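Local coordinates for hypothetical conserved protein TTC0263 (Thermus thermophilus, PDB 2PL2), which is of unknown function but folds as an all-helical tetratricopeptide repeat protein, a family of scaffolds that commonly mediate protein-protein interactions, at residues A24-E29 with W44-Q49; M77-E81 with Y117-Q123. One frame throughout, in Å; residues are numbered along the deposited sequence.

Contact 1: A24-E29 with W44-Q49; sequences ALTLFE and WLARTQ
Repeat proteins show how two helices joined by a short connection can pack along their length. Residues 24-29 and 44-49 are both α-helical, antiparallel at 156° (signed crossing -156°), with axes 9.1 Å apart; Phe28 sits opposite Leu45 (CA-CA 5.5 Å) and Leu25 opposite Thr48 (CA-CA 6.0 Å). Trp44 comes first: its CB lies 3.6 Å above the centroid of the Phe28 ring, a CH-pi contact over the face, while Phe28 (chi1 m) and the five-membered ring of the indole are near parallel (22°) but barely overlap. Leu45, in the tp rotamer like Leu25, brings CD1 to 3.4 Å from Leu25 CD1. Thr48 (chi1 m) donates a hydrogen bond from OG1 to Trp44 O at 2.8 Å, so OG1 stands 3.0 Å from Phe28 CE2 at the ring edge, while Thr48 CG2 packs 3.9 Å from Ala24 CB. Gln49 CG finishes at 3.9 Å from Leu25 CD1. The Phe28 ring and a Leu25-Leu45 pair, fitted around Ala24 and Thr48, thus seat helix B of one tetratricopeptide repeat against helix A of the next.

Contact 2: M77-E81 with Y117-Q123; sequences MVLSE and YAPLHLQ
Two helices that run the same way can be neighbours only if the chain returns to its starting end between them, and here residues 77-81 and 117-123 do so. Residues 77-81 are helical throughout; Tyr117, at the N-cap position with phi/psi of -94/109, precedes a helix that starts at Ala118. The two axes lie 14° from parallel with a closest approach of 11.2 Å, and the nearest CA pairs are Met77 with Leu120 at 7.2 Å and Glu81 with Gln123 at 7.9 Å. This is the stacking of successive A helices in a tetratricopeptide repeat array, the helices that in this fold line the concave face of the superhelix. At such a separation long side chains must bridge the gap. Met77 makes the largest contribution: its CB leaves sideways, but an all-m rotamer folds the thioether across to the other helix, setting SD 3.3 Å from Leu120 CD2 and CE 3.5 Å from Pro119 CB. Met77 SD also lies 4.2 Å from Tyr117 CE2, near the plane of the ring and at its edge. Helix 93-113 packs against both helices: its Leu107 touches Ser80 and Gln123, and its Ala110 meets Leu120. One helical turn after Leu120 comes Gln123, pointing toward the first helix with chi1 at -103°; its CG is 4.1 Å from Met77 CE, and its NE2 lies 3.7 Å from Glu81 CG. On the same amide, Gln123 OE1 lies 3.5 Å from Ser80 OG.

How the contacts relate
Read from the N terminus, the two contacts follow one another in series. Contact 1 closes first, over the 14 residues that carry the chain from helix 21-32 into helix 39-51. Helix 55-68 then leads to helix 73-88, where contact 2 opens; it closes only after 35 further residues, because all of helix 93-113 must return the chain before helix 118-130 can begin. Neither loop encloses or crosses the other, and their centres lie 18 Å apart, yet they meet directly: Ala46 CB, on the second helix of contact 1, packs 3.3 Å from Val78 CG1 on the first helix of contact 2. Helices 39-51, 73-88 and 118-130 thereby form a continuous row, illustrating how repeats assemble from local steps.

Contact 1: A24-E29 with W44-Q49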
loop_
_atom_site.group_PDB
_atom_site.type_symbol
_atom_site.label_atom_id
_atom_site.label_comp_id
_atom_site.label_asym_id
_atom_site.label_seq_id
_atom_site.Cartn_x
_atom_site.Cartn_y
_atom_site.Cartn_z
ATOM N N ALA A 24 2.252 -14.416 1.597
ATOM C CA ALA A 24 2.067 -14.543 3.038
ATOM C C ALA A 24 0.633 -14.967 3.361
ATOM O O ALA A 24 0.406 -15.871 4.171
ATOM C CB ALA A 24 2.394 -13.211 3.726
ATOM N N LEU A 25 -0.321 -14.311 2.705
ATOM C CA LEU A 25 -1.741 -14.575 2.908
ATOM C C LEU A 25 -2.111 -16.045 2.743
ATOM O O LEU A 25 -2.735 -16.629 3.624
ATOM C CB LEU A 25 -2.576 -13.749 1.934
ATOM C CG LEU A 25 -4.083 -13.885 2.177
ATOM C CD1 LEU A 25 -4.476 -12.949 3.326
ATOM C CD2 LEU A 25 -4.854 -13.522 0.928
ATOM N N THR A 26 -1.715 -16.635 1.618
ATOM C CA THR A 26 -2.020 -18.028 1.333
ATOM C C THR A 26 -1.447 -18.993 2.368
ATOM O O THR A 26 -2.069 -20.008 2.699
ATOM C CB THR A 26 -1.528 -18.425 -0.087
ATOM O OG1 THR A 26 -0.099 -18.460 -0.114
ATOM C CG2 THR A 26 -2.016 -17.420 -1.121
ATOM N N LEU A 27 -0.266 -18.684 2.891
ATOM C CA LEU A 27 0.350 -19.545 3.899
ATOM C C LEU A 27 -0.411 -19.460 5.214
ATOM O O LEU A 27 -0.599 -20.461 5.893
ATOM C CB LEU A 27 1.812 -19.158 4.118
ATOM C CG LEU A 27 2.769 -19.565 2.992
ATOM C CD1 LEU A 27 4.093 -18.844 3.178
ATOM C CD2 LEU A 27 2.971 -21.071 2.992
ATOM N N PHE A 28 -0.844 -18.253 5.569
ATOM C CA PHE A 28 -1.595 -18.037 6.800
ATOM C C PHE A 28 -2.978 -18.689 6.721
ATOM O O PHE A 28 -3.592 -19.004 7.746
ATOM C CB PHE A 28 -1.735 -16.532 7.092
ATOM C CG PHE A 28 -0.432 -15.852 7.410
ATOM C CD1 PHE A 28 0.539 -16.503 8.173
ATOM C CD2 PHE A 28 -0.168 -14.567 6.949
ATOM C CE1 PHE A 28 1.746 -15.885 8.464
ATOM C CE2 PHE A 28 1.036 -13.949 7.241
ATOM C CZ PHE A 28 1.992 -14.608 7.997
ATOM N N GLU A 29 -3.470 -18.874 5.499
ATOM C CA GLU A 29 -4.759 -19.504 5.307
ATOM C C GLU A 29 -4.571 -20.998 5.547
ATOM O O GLU A 29 -5.376 -21.629 6.232
ATOM C CB GLU A 29 -5.293 -19.179 3.910
ATOM C CG GLU A 29 -5.536 -17.683 3.760
ATOM C CD GLU A 29 -5.931 -17.235 2.366
ATOM O OE1 GLU A 29 -5.379 -17.770 1.376
ATOM O OE2 GLU A 29 -6.776 -16.317 2.262
ATOM N N TRP A 44 -1.701 -12.649 12.134
ATOM C CA TRP A 44 -0.847 -12.461 10.969
ATOM C C TRP A 44 -1.672 -12.344 9.698
ATOM O O TRP A 44 -1.377 -11.512 8.837
ATOM C CB TRP A 44 0.156 -13.599 10.853
ATOM C CG TRP A 44 1.306 -13.428 11.781
ATOM C CD1 TRP A 44 1.610 -14.194 12.870
ATOM C CD2 TRP A 44 2.295 -12.390 11.732
ATOM N NE1 TRP A 44 2.728 -13.694 13.504
ATOM C CE2 TRP A 44 3.163 -12.589 12.828
ATOM C CE3 TRP A 44 2.524 -11.314 10.871
ATOM C CZ2 TRP A 44 4.247 -11.743 13.081
ATOM C CZ3 TRP A 44 3.603 -10.472 11.128
ATOM C CH2 TRP A 44 4.448 -10.691 12.223
ATOM N N LEU A 45 -2.706 -13.171 9.592
ATOM C CA LEU A 45 -3.599 -13.140 8.445
ATOM C C LEU A 45 -4.169 -11.736 8.316
ATOM O O LEU A 45 -4.131 -11.133 7.245
ATOM C CB LEU A 45 -4.750 -14.131 8.634
ATOM C CG LEU A 45 -5.858 -14.015 7.583
ATOM C CD1 LEU A 45 -5.353 -14.527 6.247
ATOM C CD2 LEU A 45 -7.081 -14.804 8.032
ATOM N N ALA A 46 -4.708 -11.225 9.415
ATOM C CA ALA A 46 -5.286 -9.893 9.434
ATOM C C ALA A 46 -4.253 -8.837 9.041
ATOM O O ALA A 46 -4.555 -7.930 8.272
ATOM C CB ALA A 46 -5.848 -9.588 10.823
ATOM N N ARG A 47 -3.043 -8.948 9.586
ATOM C CA ARG A 47 -1.982 -7.993 9.282
ATOM C C ARG A 47 -1.713 -7.991 7.788
ATOM O O ARG A 47 -1.574 -6.935 7.168
ATOM C CB ARG A 47 -0.697 -8.337 10.034
ATOM C CG ARG A 47 -0.647 -7.825 11.461
ATOM C CD ARG A 47 0.759 -7.938 12.024
ATOM N NE ARG A 47 1.641 -6.848 11.600
ATOM C CZ ARG A 47 2.947 -6.803 11.852
ATOM N NH1 ARG A 47 3.524 -7.792 12.524
ATOM N NH2 ARG A 47 3.680 -5.774 11.437
ATOM N N THR A 48 -1.650 -9.183 7.214
ATOM C CA THR A 48 -1.410 -9.320 5.789
ATOM C C THR A 48 -2.576 -8.748 4.967
ATOM O O THR A 48 -2.362 -8.183 3.895
ATOM C CB THR A 48 -1.195 -10.784 5.430
ATOM O OG1 THR A 48 -0.233 -11.352 6.331
ATOM C CG2 THR A 48 -0.683 -10.906 3.999
ATOM N N GLN A 49 -3.798 -8.880 5.479
ATOM C CA GLN A 49 -4.976 -8.361 4.794
ATOM C C GLN A 49 -4.956 -6.837 4.736
ATOM O O GLN A 49 -5.357 -6.239 3.739
ATOM C CB GLN A 49 -6.252 -8.839 5.499
ATOM C CG GLN A 49 -6.446 -10.358 5.463
ATOM C CD GLN A 49 -7.705 -10.814 6.166
ATOM O OE1 GLN A 49 -7.956 -10.436 7.309
ATOM N NE2 GLN A 49 -8.501 -11.643 5.493
#

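Contact 2: M77-E81 with Y117-Q123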
loop_
_atom_site.group_PDB
_atom_site.type_symbol
_atom_site.label_atom_id
_atom_site.label_comp_id
_atom_site.label_asym_id
_atom_site.label_seq_id
_atom_site.Cartn_x
_atom_site.Cartn_y
_atom_site.Cartn_z
ATOM N N MET A 77 -4.101 -4.403 18.142
ATOM C CA MET A 77 -3.228 -3.814 17.123
ATOM C C MET A 77 -3.899 -3.931 15.755
ATOM O O MET A 77 -4.087 -2.934 15.056
ATOM C CB MET A 77 -1.856 -4.503 17.112
ATOM C CG MET A 77 -0.972 -4.220 18.346
ATOM S SD MET A 77 -0.372 -2.492 18.516
ATOM C CE MET A 77 0.689 -2.383 17.053
ATOM N N VAL A 78 -4.282 -5.145 15.385
ATOM C CA VAL A 78 -4.944 -5.374 14.105
ATOM C C VAL A 78 -6.158 -4.458 13.991
ATOM O O VAL A 78 -6.260 -3.646 13.077
ATOM C CB VAL A 78 -5.391 -6.844 13.990
ATOM C CG1 VAL A 78 -6.319 -7.021 12.811
ATOM C CG2 VAL A 78 -4.168 -7.737 13.845
ATOM N N LEU A 79 -7.062 -4.585 14.950
ATOM C CA LEU A 79 -8.279 -3.787 15.016
ATOM C C LEU A 79 -7.964 -2.292 14.958
ATOM O O LEU A 79 -8.657 -1.524 14.302
ATOM C CB LEU A 79 -9.015 -4.137 16.317
ATOM C CG LEU A 79 -10.424 -3.640 16.625
ATOM C CD1 LEU A 79 -11.369 -4.010 15.501
ATOM C CD2 LEU A 79 -10.881 -4.276 17.931
ATOM N N SER A 80 -6.908 -1.895 15.651
ATOM C CA SER A 80 -6.473 -0.506 15.696
ATOM C C SER A 80 -6.079 0.051 14.328
ATOM O O SER A 80 -6.491 1.152 13.952
ATOM C CB SER A 80 -5.289 -0.378 16.649
ATOM O OG SER A 80 -4.690 0.892 16.520
ATOM N N GLU A 81 -5.264 -0.701 13.593
ATOM C CA GLU A 81 -4.817 -0.271 12.271
ATOM C C GLU A 81 -5.970 -0.292 11.273
ATOM O O GLU A 81 -6.033 0.529 10.359
ATOM C CB GLU A 81 -3.685 -1.176 11.784
ATOM C CG GLU A 81 -2.346 -0.878 12.430
ATOM C CD GLU A 81 -1.570 -2.134 12.765
ATOM O OE1 GLU A 81 -1.569 -3.058 11.919
ATOM O OE2 GLU A 81 -0.954 -2.193 13.864
ATOM N N TYR A 117 4.372 -1.868 25.980
ATOM C CA TYR A 117 4.490 -2.340 24.599
ATOM C C TYR A 117 4.693 -1.180 23.613
ATOM O O TYR A 117 3.775 -0.403 23.344
ATOM C CB TYR A 117 3.251 -3.158 24.220
ATOM C CG TYR A 117 3.411 -3.940 22.934
ATOM C CD1 TYR A 117 4.466 -4.839 22.777
ATOM C CD2 TYR A 117 2.529 -3.760 21.868
ATOM C CE1 TYR A 117 4.643 -5.541 21.595
ATOM C CE2 TYR A 117 2.700 -4.459 20.680
ATOM C CZ TYR A 117 3.760 -5.347 20.548
ATOM O OH TYR A 117 3.943 -6.043 19.371
ATOM N N ALA A 118 5.906 -1.082 23.074
ATOM C CA ALA A 118 6.272 -0.012 22.139
ATOM C C ALA A 118 5.296 0.233 20.990
ATOM O O ALA A 118 4.887 1.374 20.753
ATOM C CB ALA A 118 7.665 -0.272 21.577
ATOM N N PRO A 119 4.924 -0.827 20.249
ATOM C CA PRO A 119 3.994 -0.676 19.130
ATOM C C PRO A 119 2.725 0.094 19.469
ATOM O O PRO A 119 2.273 0.925 18.677
ATOM C CB PRO A 119 3.724 -2.116 18.721
ATOM C CG PRO A 119 5.058 -2.770 18.990
ATOM C CD PRO A 119 5.411 -2.216 20.337
ATOM N N LEU A 120 2.161 -0.166 20.647
ATOM C CA LEU A 120 0.937 0.521 21.060
ATOM C C LEU A 120 1.130 2.019 21.104
ATOM O O LEU A 120 0.367 2.770 20.497
ATOM C CB LEU A 120 0.467 0.043 22.439
ATOM C CG LEU A 120 -0.016 -1.396 22.605
ATOM C CD1 LEU A 120 -0.551 -1.584 24.017
ATOM C CD2 LEU A 120 -1.110 -1.687 21.594
ATOM N N HIS A 121 2.146 2.453 21.841
ATOM C CA HIS A 121 2.445 3.872 21.967
ATOM C C HIS A 121 2.765 4.484 20.606
ATOM O O HIS A 121 2.480 5.652 20.352
ATOM C CB HIS A 121 3.599 4.057 22.957
ATOM C CG HIS A 121 3.242 3.685 24.363
ATOM N ND1 HIS A 121 2.398 4.453 25.149
ATOM C CD2 HIS A 121 3.559 2.605 25.110
ATOM C CE1 HIS A 121 2.215 3.860 26.308
ATOM N NE2 HIS A 121 2.912 2.729 26.313
ATOM N N LEU A 122 3.343 3.678 19.725
ATOM C CA LEU A 122 3.659 4.133 18.384
ATOM C C LEU A 122 2.351 4.386 17.653
ATOM O O LEU A 122 2.143 5.464 17.072
ATOM C CB LEU A 122 4.480 3.075 17.635
ATOM C CG LEU A 122 4.652 3.378 16.133
ATOM C CD1 LEU A 122 5.221 4.793 15.961
ATOM C CD2 LEU A 122 5.529 2.326 15.457
ATOM N N GLN A 123 1.467 3.388 17.690
ATOM C CA GLN A 123 0.164 3.495 17.045
ATOM C C GLN A 123 -0.649 4.618 17.668
ATOM O O GLN A 123 -1.317 5.373 16.965
ATOM C CB GLN A 123 -0.614 2.185 17.178
ATOM C CG GLN A 123 -0.632 1.334 15.919
ATOM C CD GLN A 123 -1.179 2.081 14.715
ATOM O OE1 GLN A 123 -2.249 2.681 14.782
ATOM N NE2 GLN A 123 -0.446 2.042 13.606
#